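Local structure of cell death abnormality protein 2 (Caenorhabditis elegans, 3QWX) at residues R142-S147 / E155-L160. The protein acts as a CRK-family SH2-SH3 signalling adaptor, required for cell migration and the engulfment of cell corpses, that interacts with CED-5. Sequence-based numbering, arbitrary orientation.
Sequences RLEILS and EARNAL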
ATOM      1  N   ARG A 142      15.976  -1.989  13.106  1.00 17.74           N
ATOM      2  CA  ARG A 142      16.167  -2.796  11.900  1.00 18.49           C
ATOM      3  C   ARG A 142      15.198  -2.375  10.799  1.00 15.69           C
ATOM      4  O   ARG A 142      14.002  -2.282  11.022  1.00 19.51           O
ATOM      5  CB  ARG A 142      15.973  -4.281  12.233  1.00 21.61           C
ATOM      6  CG  ARG A 142      16.150  -5.232  11.052  1.00 25.62           C
ATOM      7  CD  ARG A 142      15.682  -6.653  11.414  1.00 28.72           C
ATOM      8  NE  ARG A 142      15.911  -7.635  10.347  1.00 32.08           N
ATOM      9  CZ  ARG A 142      15.147  -7.782   9.265  1.00 31.41           C
ATOM     10  NH1 ARG A 142      14.099  -6.992   9.064  1.00 26.23           N
ATOM     11  NH2 ARG A 142      15.436  -8.726   8.369  1.00 29.63           N
ATOM     12  N   LEU A 143      15.717  -2.091   9.611  1.00 18.81           N
ATOM     13  CA  LEU A 143      14.860  -1.675   8.512  1.00 19.72           C
ATOM     14  C   LEU A 143      15.214  -2.469   7.276  1.00 19.59           C
ATOM     15  O   LEU A 143      16.299  -3.042   7.165  1.00 19.94           O
ATOM     16  CB  LEU A 143      15.019  -0.185   8.218  1.00 17.82           C
ATOM     17  CG  LEU A 143      14.784   0.798   9.372  1.00 20.36           C
ATOM     18  CD1 LEU A 143      15.255   2.171   8.964  1.00 18.79           C
ATOM     19  CD2 LEU A 143      13.297   0.835   9.808  1.00 16.86           C
ATOM     20  N   GLU A 144      14.276  -2.498   6.350  1.00 19.89           N
ATOM     21  CA  GLU A 144      14.475  -3.169   5.079  1.00 20.81           C
ATOM     22  C   GLU A 144      14.442  -2.111   4.000  1.00 17.56           C
ATOM     23  O   GLU A 144      13.474  -1.359   3.879  1.00 17.06           O
ATOM     24  CB  GLU A 144      13.381  -4.225   4.860  1.00 17.37           C
ATOM     25  CG  GLU A 144      13.608  -5.466   5.716  1.00 21.26           C
ATOM     26  CD  GLU A 144      12.375  -6.368   5.821  1.00 24.86           C
ATOM     27  OE1 GLU A 144      11.346  -6.038   5.212  1.00 20.88           O
ATOM     28  OE2 GLU A 144      12.444  -7.395   6.531  1.00 22.32           O
ATOM     29  N   ILE A 145      15.512  -2.052   3.222  1.00 16.97           N
ATOM     30  CA  ILE A 145      15.614  -1.095   2.135  1.00 17.17           C
ATOM     31  C   ILE A 145      14.978  -1.653   0.866  1.00 18.40           C
ATOM     32  O   ILE A 145      15.355  -2.722   0.397  1.00 17.58           O
ATOM     33  CB  ILE A 145      17.089  -0.727   1.873  1.00 18.31           C
ATOM     34  CG1 ILE A 145      17.728  -0.162   3.149  1.00 17.98           C
ATOM     35  CG2 ILE A 145      17.214   0.261   0.723  1.00 18.27           C
ATOM     36  CD1 ILE A 145      17.063   1.100   3.692  1.00 18.44           C
ATOM     37  N   LEU A 146      14.026  -0.906   0.312  1.00 16.23           N
ATOM     38  CA  LEU A 146      13.265  -1.340  -0.856  1.00 18.34           C
ATOM     39  C   LEU A 146      13.721  -0.655  -2.128  1.00 23.53           C
ATOM     40  O   LEU A 146      13.456  -1.132  -3.233  1.00 21.86           O
ATOM     41  CB  LEU A 146      11.778  -1.018  -0.669  1.00 21.08           C
ATOM     42  CG  LEU A 146      10.873  -1.895   0.200  1.00 24.36           C
ATOM     43  CD1 LEU A 146      11.633  -2.861   1.070  1.00 19.73           C
ATOM     44  CD2 LEU A 146       9.940  -1.033   1.011  1.00 25.15           C
ATOM     45  N   SER A 147      14.375   0.487  -1.983  1.00 17.53           N
ATOM     46  CA  SER A 147      14.807   1.217  -3.158  1.00 24.22           C
ATOM     47  C   SER A 147      15.914   2.176  -2.810  1.00 23.17           C
ATOM     48  O   SER A 147      15.822   2.907  -1.822  1.00 17.64           O
ATOM     49  CB  SER A 147      13.646   1.990  -3.780  1.00 22.96           C
ATOM     50  OG  SER A 147      14.057   2.551  -5.009  1.00 31.81           O
ATOM     51  N   GLU A 155      14.193   4.322   0.041  1.00 18.76           N
ATOM     52  CA  GLU A 155      12.903   3.841   0.523  1.00 16.16           C
ATOM     53  C   GLU A 155      13.122   2.655   1.476  1.00 20.16           C
ATOM     54  O   GLU A 155      13.774   1.672   1.114  1.00 16.87           O
ATOM     55  CB  GLU A 155      12.010   3.414  -0.652  1.00 19.73           C
ATOM     56  CG  GLU A 155      10.595   2.984  -0.230  1.00 19.87           C
ATOM     57  CD  GLU A 155       9.758   2.424  -1.382  1.00 26.42           C
ATOM     58  OE1 GLU A 155      10.322   2.095  -2.445  1.00 30.84           O
ATOM     59  OE2 GLU A 155       8.530   2.299  -1.215  1.00 38.69           O
ATOM     60  N   ALA A 156      12.578   2.770   2.689  1.00 18.48           N
ATOM     61  CA  ALA A 156      12.731   1.754   3.736  1.00 16.71           C
ATOM     62  C   ALA A 156      11.367   1.266   4.257  1.00 19.74           C
ATOM     63  O   ALA A 156      10.340   1.915   4.041  1.00 18.02           O
ATOM     64  CB  ALA A 156      13.549   2.307   4.870  1.00 15.71           C
ATOM     65  N   ARG A 157      11.369   0.125   4.936  1.00 16.73           N
ATOM     66  CA  ARG A 157      10.161  -0.457   5.498  1.00 18.99           C
ATOM     67  C   ARG A 157      10.476  -0.908   6.911  1.00 17.98           C
ATOM     68  O   ARG A 157      11.486  -1.565   7.144  1.00 18.50           O
ATOM     69  CB  ARG A 157       9.698  -1.660   4.664  1.00 21.68           C
ATOM     70  CG  ARG A 157       8.373  -2.251   5.117  1.00 19.83           C
ATOM     71  CD  ARG A 157       7.848  -3.261   4.099  1.00 21.79           C
ATOM     72  NE  ARG A 157       8.764  -4.372   3.902  1.00 21.83           N
ATOM     73  CZ  ARG A 157       8.970  -4.989   2.742  1.00 22.73           C
ATOM     74  NH1 ARG A 157       8.325  -4.616   1.639  1.00 21.63           N
ATOM     75  NH2 ARG A 157       9.832  -5.988   2.685  1.00 18.40           N
ATOM     76  N   ASN A 158       9.629  -0.558   7.863  1.00 13.07           N
ATOM     77  CA  ASN A 158       9.883  -1.002   9.230  1.00 19.21           C
ATOM     78  C   ASN A 158       9.178  -2.329   9.561  1.00 18.90           C
ATOM     79  O   ASN A 158       8.488  -2.905   8.709  1.00 21.47           O
ATOM     80  CB  ASN A 158       9.575   0.105  10.248  1.00 20.22           C
ATOM     81  CG  ASN A 158       8.085   0.424  10.355  1.00 21.18           C
ATOM     82  OD1 ASN A 158       7.230  -0.353   9.932  1.00 24.12           O
ATOM     83  ND2 ASN A 158       7.778   1.561  10.946  1.00 18.30           N
ATOM     84  N   ALA A 159       9.369  -2.817  10.783  1.00 25.52           N
ATOM     85  CA  ALA A 159       8.797  -4.099  11.208  1.00 23.15           C
ATOM     86  C   ALA A 159       7.276  -4.112  11.110  1.00 30.47           C
ATOM     87  O   ALA A 159       6.666  -5.167  10.915  1.00 32.82           O
ATOM     88  CB  ALA A 159       9.231  -4.431  12.634  1.00 23.57           C
ATOM     89  N   LEU A 160       6.670  -2.939  11.263  1.00 26.33           N
ATOM     90  CA  LEU A 160       5.222  -2.821  11.211  1.00 28.18           C
ATOM     91  C   LEU A 160       4.692  -2.879   9.772  1.00 31.08           C
ATOM     92  O   LEU A 160       3.512  -3.144   9.549  1.00 31.44           O
ATOM     93  CB  LEU A 160       4.768  -1.538  11.923  1.00 32.25           C
ATOM     94  CG  LEU A 160       4.596  -1.562  13.451  1.00 38.95           C
ATOM     95  CD1 LEU A 160       5.674  -2.384  14.154  1.00 39.52           C
ATOM     96  CD2 LEU A 160       4.546  -0.141  14.022  1.00 46.57           C
TER
HETATM   97  O   HOH W   1      11.573  -1.664  12.341  1.00 18.43           O
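Glu144 and Arg157 face each other as a hydrogen-bonded antiparallel pair and are joined twice, by main chain and by salt bridge. Arg157 NH2 meets Glu144 OE1 at 2.9 Å, while NE reaches the same oxygen more weakly; the guanidinium takes OE1 at its edge, its plane 87° from the carboxylate. A bend at chi3 (60°) brings NE round toward Glu144. Glu144 OE2 accepts from Arg142 NH1 at 3.1 Å, so one carboxylate serves two arginines, and Arg157 NH1 donates to the carbonyl of Lys115.

In the backbone, Glu144 N binds Arg157 O at 3.0 Å and Arg157 N returns to Glu144 O. Further on, Leu146 N (2.7 Å) and, weakly, Ser147 N share Glu155 O, a classic beta bulge. The bulge swings Leu146 toward the partner strand, where its CD1 lies over one face of the Arg157 guanidinium, offset toward the rim, and CD2 touches Arg157 CB at 3.7 Å. Glu155 extends its carboxylate to Lys115. On the sheet face opposite Glu144 and Arg157, small Ala156 leaves room for Ile145 CD1, 3.9 Å from its CB, and Val166 touches Ala156.

This SH3 hairpin thus has one apolar side and one polar, largely charged side, whose paired ions should largely offset the cost of burying Arg157.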